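Local coordinates for 3-dehydroquinate dehydratase (Aquifex aeolicus, PDB 2EGZ), which catalyses the cis-dehydration of 3-dehydroquinate to 3-dehydroshikimate, the third step of the chorismate pathway, through a Schiff-base intermediate, at residues Pro123-Tyr135 with Leu157-Leu169. Sequence-based numbering, arbitrary orientation.
Sequences PNWIIREVLREGY and LCISRQVEGEKIL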
loop_
_atom_site.group_PDB
_atom_site.type_symbol
_atom_site.label_atom_id
_atom_site.label_comp_id
_atom_site.label_asym_id
_atom_site.label_seq_id
_atom_site.Cartn_x
_atom_site.Cartn_y
_atom_site.Cartn_z
ATOM N N PRO B 123 7.768 12.415 -2.738
ATOM C CA PRO B 123 7.622 13.703 -3.424
ATOM C C PRO B 123 6.524 14.541 -2.785
ATOM O O PRO B 123 5.617 14.010 -2.150
ATOM C CB PRO B 123 7.278 13.289 -4.851
ATOM C CG PRO B 123 8.072 12.038 -5.014
ATOM C CD PRO B 123 7.795 11.312 -3.717
ATOM N N ASN B 124 6.601 15.853 -2.969
ATOM C CA ASN B 124 5.623 16.749 -2.374
ATOM C C ASN B 124 4.168 16.430 -2.663
ATOM O O ASN B 124 3.344 16.509 -1.758
ATOM C CB ASN B 124 5.918 18.196 -2.772
ATOM C CG ASN B 124 7.296 18.642 -2.333
ATOM O OD1 ASN B 124 7.889 18.057 -1.424
ATOM N ND2 ASN B 124 7.810 19.689 -2.966
ATOM N N TRP B 125 3.841 16.059 -3.901
ATOM C CA TRP B 125 2.445 15.782 -4.224
ATOM C C TRP B 125 1.872 14.636 -3.398
ATOM O O TRP B 125 0.676 14.623 -3.098
ATOM C CB TRP B 125 2.259 15.502 -5.725
ATOM C CG TRP B 125 2.823 14.207 -6.206
ATOM C CD1 TRP B 125 4.078 13.986 -6.692
ATOM C CD2 TRP B 125 2.142 12.946 -6.259
ATOM N NE1 TRP B 125 4.220 12.665 -7.051
ATOM C CE2 TRP B 125 3.048 12.006 -6.797
ATOM C CE3 TRP B 125 0.852 12.524 -5.910
ATOM C CZ2 TRP B 125 2.706 10.660 -6.989
ATOM C CZ3 TRP B 125 0.511 11.183 -6.102
ATOM C CH2 TRP B 125 1.438 10.270 -6.639
ATOM N N ILE B 126 2.721 13.682 -3.030
ATOM C CA ILE B 126 2.290 12.554 -2.211
ATOM C C ILE B 126 2.061 13.036 -0.778
ATOM O O ILE B 126 1.080 12.662 -0.140
ATOM C CB ILE B 126 3.343 11.424 -2.224
ATOM C CG1 ILE B 126 3.356 10.763 -3.606
ATOM C CG2 ILE B 126 3.036 10.398 -1.139
ATOM C CD1 ILE B 126 4.339 9.613 -3.742
ATOM N N ILE B 127 2.966 13.872 -0.277
ATOM C CA ILE B 127 2.812 14.410 1.071
ATOM C C ILE B 127 1.475 15.146 1.165
ATOM O O ILE B 127 0.695 14.933 2.096
ATOM C CB ILE B 127 3.951 15.401 1.411
ATOM C CG1 ILE B 127 5.273 14.640 1.513
ATOM C CG2 ILE B 127 3.635 16.149 2.711
ATOM C CD1 ILE B 127 6.492 15.516 1.689
ATOM N N ARG B 128 1.205 16.005 0.186
ATOM C CA ARG B 128 -0.037 16.768 0.180
ATOM C C ARG B 128 -1.278 15.897 0.011
ATOM O O ARG B 128 -2.311 16.163 0.621
ATOM C CB ARG B 128 -0.001 17.839 -0.918
ATOM C CG ARG B 128 0.990 18.968 -0.650
ATOM C CD ARG B 128 0.816 20.097 -1.663
ATOM N NE ARG B 128 1.228 19.685 -3.000
ATOM C CZ ARG B 128 2.420 19.937 -3.528
ATOM N NH1 ARG B 128 3.335 20.614 -2.841
ATOM N NH2 ARG B 128 2.702 19.498 -4.745
ATOM N N GLU B 129 -1.184 14.862 -0.817
ATOM C CA GLU B 129 -2.329 13.982 -1.028
ATOM C C GLU B 129 -2.685 13.224 0.244
ATOM O O GLU B 129 -3.861 13.057 0.566
ATOM C CB GLU B 129 -2.052 12.982 -2.146
ATOM C CG GLU B 129 -3.253 12.101 -2.452
ATOM C CD GLU B 129 -2.988 11.137 -3.582
ATOM O OE1 GLU B 129 -2.613 11.601 -4.679
ATOM O OE2 GLU B 129 -3.156 9.917 -3.374
ATOM N N VAL B 130 -1.667 12.752 0.958
ATOM C CA VAL B 130 -1.893 12.023 2.202
ATOM C C VAL B 130 -2.622 12.925 3.185
ATOM O O VAL B 130 -3.571 12.504 3.848
ATOM C CB VAL B 130 -0.554 11.551 2.828
ATOM C CG1 VAL B 130 -0.779 11.044 4.249
ATOM C CG2 VAL B 130 0.049 10.447 1.969
ATOM N N LEU B 131 -2.180 14.172 3.277
ATOM C CA LEU B 131 -2.809 15.126 4.179
ATOM C C LEU B 131 -4.242 15.425 3.762
ATOM O O LEU B 131 -5.157 15.408 4.587
ATOM C CB LEU B 131 -2.002 16.423 4.213
ATOM C CG LEU B 131 -0.590 16.268 4.777
ATOM C CD1 LEU B 131 0.167 17.579 4.622
ATOM C CD2 LEU B 131 -0.670 15.856 6.246
ATOM N N ARG B 132 -4.444 15.694 2.478
ATOM C CA ARG B 132 -5.784 15.999 2.002
ATOM C C ARG B 132 -6.752 14.838 2.148
ATOM O O ARG B 132 -7.911 15.042 2.502
ATOM C CB ARG B 132 -5.733 16.482 0.550
ATOM C CG ARG B 132 -5.201 17.899 0.466
ATOM C CD ARG B 132 -5.151 18.458 -0.936
ATOM N NE ARG B 132 -4.649 19.828 -0.882
ATOM C CZ ARG B 132 -3.663 20.301 -1.637
ATOM N NH1 ARG B 132 -3.067 19.512 -2.521
ATOM N NH2 ARG B 132 -3.258 21.560 -1.487
ATOM N N GLU B 133 -6.284 13.621 1.884
ATOM C CA GLU B 133 -7.149 12.450 2.016
ATOM C C GLU B 133 -7.513 12.244 3.480
ATOM O O GLU B 133 -8.649 11.899 3.806
ATOM C CB GLU B 133 -6.454 11.207 1.464
ATOM C CG GLU B 133 -6.387 11.183 -0.046
ATOM C CD GLU B 133 -7.757 11.018 -0.675
ATOM O OE1 GLU B 133 -8.288 9.888 -0.652
ATOM O OE2 GLU B 133 -8.309 12.019 -1.178
ATOM N N GLY B 134 -6.546 12.466 4.363
ATOM C CA GLY B 134 -6.814 12.316 5.780
ATOM C C GLY B 134 -7.953 13.223 6.222
ATOM O O GLY B 134 -8.837 12.805 6.970
ATOM N N TYR B 135 -7.938 14.469 5.760
ATOM C CA TYR B 135 -8.983 15.419 6.123
ATOM C C TYR B 135 -10.297 15.063 5.444
ATOM O O TYR B 135 -11.371 15.252 6.015
ATOM C CB TYR B 135 -8.573 16.844 5.739
ATOM C CG TYR B 135 -7.410 17.379 6.545
ATOM C CD1 TYR B 135 -7.439 17.357 7.938
ATOM C CD2 TYR B 135 -6.279 17.903 5.915
ATOM C CE1 TYR B 135 -6.369 17.840 8.689
ATOM C CE2 TYR B 135 -5.201 18.391 6.658
ATOM C CZ TYR B 135 -5.256 18.353 8.041
ATOM O OH TYR B 135 -4.196 18.817 8.781
ATOM N N LEU B 157 8.222 19.293 6.650
ATOM C CA LEU B 157 7.621 20.311 7.509
ATOM C C LEU B 157 7.035 21.478 6.730
ATOM O O LEU B 157 5.914 21.918 7.000
ATOM C CB LEU B 157 8.654 20.817 8.518
ATOM C CG LEU B 157 9.157 19.750 9.497
ATOM C CD1 LEU B 157 10.354 20.269 10.275
ATOM C CD2 LEU B 157 8.030 19.359 10.447
ATOM N N CYS B 158 7.783 21.974 5.755
ATOM C CA CYS B 158 7.316 23.100 4.959
ATOM C C CYS B 158 6.142 22.787 4.039
ATOM O O CYS B 158 5.216 23.592 3.908
ATOM C CB CYS B 158 8.472 23.669 4.146
ATOM S SG CYS B 158 9.722 24.401 5.211
ATOM N N ILE B 159 6.178 21.624 3.400
ATOM C CA ILE B 159 5.104 21.247 2.493
ATOM C C ILE B 159 3.805 20.984 3.251
ATOM O O ILE B 159 2.710 21.219 2.731
ATOM C CB ILE B 159 5.501 20.000 1.677
ATOM C CG1 ILE B 159 6.682 20.339 0.765
ATOM C CG2 ILE B 159 4.318 19.495 0.859
ATOM C CD1 ILE B 159 6.401 21.426 -0.247
ATOM N N SER B 160 3.920 20.520 4.491
ATOM C CA SER B 160 2.734 20.232 5.285
ATOM C C SER B 160 1.881 21.475 5.528
ATOM O O SER B 160 0.676 21.364 5.742
ATOM C CB SER B 160 3.127 19.604 6.627
ATOM O OG SER B 160 3.596 20.588 7.532
ATOM N N ARG B 161 2.496 22.656 5.487
ATOM C CA ARG B 161 1.762 23.903 5.711
ATOM C C ARG B 161 0.819 24.249 4.559
ATOM O O ARG B 161 -0.085 25.074 4.712
ATOM C CB ARG B 161 2.733 25.068 5.928
ATOM C CG ARG B 161 3.648 24.891 7.128
ATOM C CD ARG B 161 4.648 26.034 7.256
ATOM N NE ARG B 161 4.014 27.308 7.579
ATOM C CZ ARG B 161 4.035 28.376 6.790
ATOM N NH1 ARG B 161 4.662 28.324 5.619
ATOM N NH2 ARG B 161 3.434 29.495 7.171
ATOM N N GLN B 162 1.026 23.612 3.411
ATOM C CA GLN B 162 0.198 23.869 2.236
ATOM C C GLN B 162 -1.182 23.212 2.337
ATOM O O GLN B 162 -2.070 23.449 1.508
ATOM C CB GLN B 162 0.951 23.410 0.989
ATOM C CG GLN B 162 2.360 24.000 0.955
ATOM C CD GLN B 162 3.132 23.664 -0.298
ATOM O OE1 GLN B 162 2.923 22.621 -0.912
ATOM N NE2 GLN B 162 4.056 24.543 -0.671
ATOM N N VAL B 163 -1.354 22.379 3.357
ATOM C CA VAL B 163 -2.632 21.724 3.605
ATOM C C VAL B 163 -2.942 22.030 5.067
ATOM O O VAL B 163 -2.466 21.348 5.978
ATOM C CB VAL B 163 -2.561 20.195 3.397
ATOM C CG1 VAL B 163 -3.967 19.594 3.490
ATOM C CG2 VAL B 163 -1.934 19.880 2.049
ATOM N N GLU B 164 -3.739 23.072 5.277
ATOM C CA GLU B 164 -4.100 23.527 6.614
ATOM C C GLU B 164 -4.850 22.524 7.485
ATOM O O GLU B 164 -5.674 21.746 7.000
ATOM C CB GLU B 164 -4.919 24.814 6.502
ATOM C CG GLU B 164 -5.527 25.287 7.809
ATOM C CD GLU B 164 -6.318 26.567 7.644
ATOM O OE1 GLU B 164 -7.192 26.613 6.750
ATOM O OE2 GLU B 164 -6.067 27.524 8.408
ATOM N N GLY B 165 -4.560 22.557 8.784
ATOM C CA GLY B 165 -5.223 21.668 9.715
ATOM C C GLY B 165 -4.264 21.017 10.687
ATOM O O GLY B 165 -3.056 20.989 10.452
ATOM N N GLU B 166 -4.787 20.508 11.797
ATOM C CA GLU B 166 -3.913 19.846 12.744
ATOM C C GLU B 166 -3.548 18.518 12.106
ATOM O O GLU B 166 -4.352 17.906 11.395
ATOM C CB GLU B 166 -4.593 19.649 14.101
ATOM C CG GLU B 166 -5.852 18.819 14.106
ATOM C CD GLU B 166 -6.485 18.787 15.484
ATOM O OE1 GLU B 166 -6.749 19.878 16.035
ATOM O OE2 GLU B 166 -6.715 17.683 16.021
ATOM N N LYS B 167 -2.320 18.086 12.344
ATOM C CA LYS B 167 -1.822 16.857 11.755
ATOM C C LYS B 167 -0.735 16.318 12.662
ATOM O O LYS B 167 -0.487 16.872 13.731
ATOM C CB LYS B 167 -1.238 17.170 10.375
ATOM C CG LYS B 167 -0.271 18.367 10.385
ATOM C CD LYS B 167 0.172 18.763 8.974
ATOM C CE LYS B 167 -0.952 19.359 8.133
ATOM N NZ LYS B 167 -1.239 20.796 8.457
ATOM N N ILE B 168 -0.096 15.237 12.230
ATOM C CA ILE B 168 0.997 14.622 12.980
ATOM C C ILE B 168 2.103 14.395 11.965
ATOM O O ILE B 168 1.921 13.665 10.988
ATOM C CB ILE B 168 0.566 13.278 13.600
ATOM C CG1 ILE B 168 -0.533 13.525 14.640
ATOM C CG2 ILE B 168 1.774 12.577 14.229
ATOM C CD1 ILE B 168 -1.268 12.254 15.076
ATOM N N LEU B 169 3.244 15.036 12.190
ATOM C CA LEU B 169 4.368 14.931 11.272
ATOM C C LEU B 169 5.584 14.327 11.933
ATOM O O LEU B 169 6.010 14.787 12.992
ATOM C CB LEU B 169 4.729 16.317 10.750
ATOM C CG LEU B 169 3.564 17.055 10.092
ATOM C CD1 LEU B 169 3.979 18.483 9.788
ATOM C CD2 LEU B 169 3.153 16.316 8.825
#
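Val-163 wedges its two methyls between Leu-131, Arg-132 and Tyr-135, one face of helix 124-136 meeting the loop that leads from helix 150-160 into strand 168-172. Its CG1 lies 3.8 Å from Leu-131 CB and, in the plane of the Tyr-135 ring, meets the ring edge at CE2; CG2 sits over one face of the Arg-132 guanidinium, offset toward its rim. One turn toward the N-terminus of the helix from Arg-132, Arg-128 can be followed outward. Its CB lies near Val-163 CG2, and CG rests 3.7 Å from Ile-159 CG2; CD passes Gln-162 OE1, NE and CZ stay near that oxygen, and a bend at chi3 (-69°) brings NH1 to it, 2.8 Å away. This hydrogen bond lies in the amide carbonyl plane, but its N-H...O angle of 140° shows that it is not straight. Beside it, Asn-124 lays its amide across Ile-159, while OD1 is hydrogen-bonded to Arg-155. At the other end Tyr-135 OH donates to Glu-166 O over 2.8 Å, from above the carbonyl plane, and Lys-167 CE lies near the ring plane, against the hydroxyl. A phenylalanine in place of Tyr-135 would probably keep the Val-163 packing but leave Glu-166 O without this donor and the loop less firmly tied to the helix. The contact thus joins consecutive helices of the TIM barrel at the entry to a strand. Backbone carbonyls receive the buried Lys-167 NZ: Val-163 O (2.8 Å), Gly-165 O (2.7 Å) and, weakly, Ser-160 O; with the Tyr-135 bond, this is likely to fix the loop's shape against the helix.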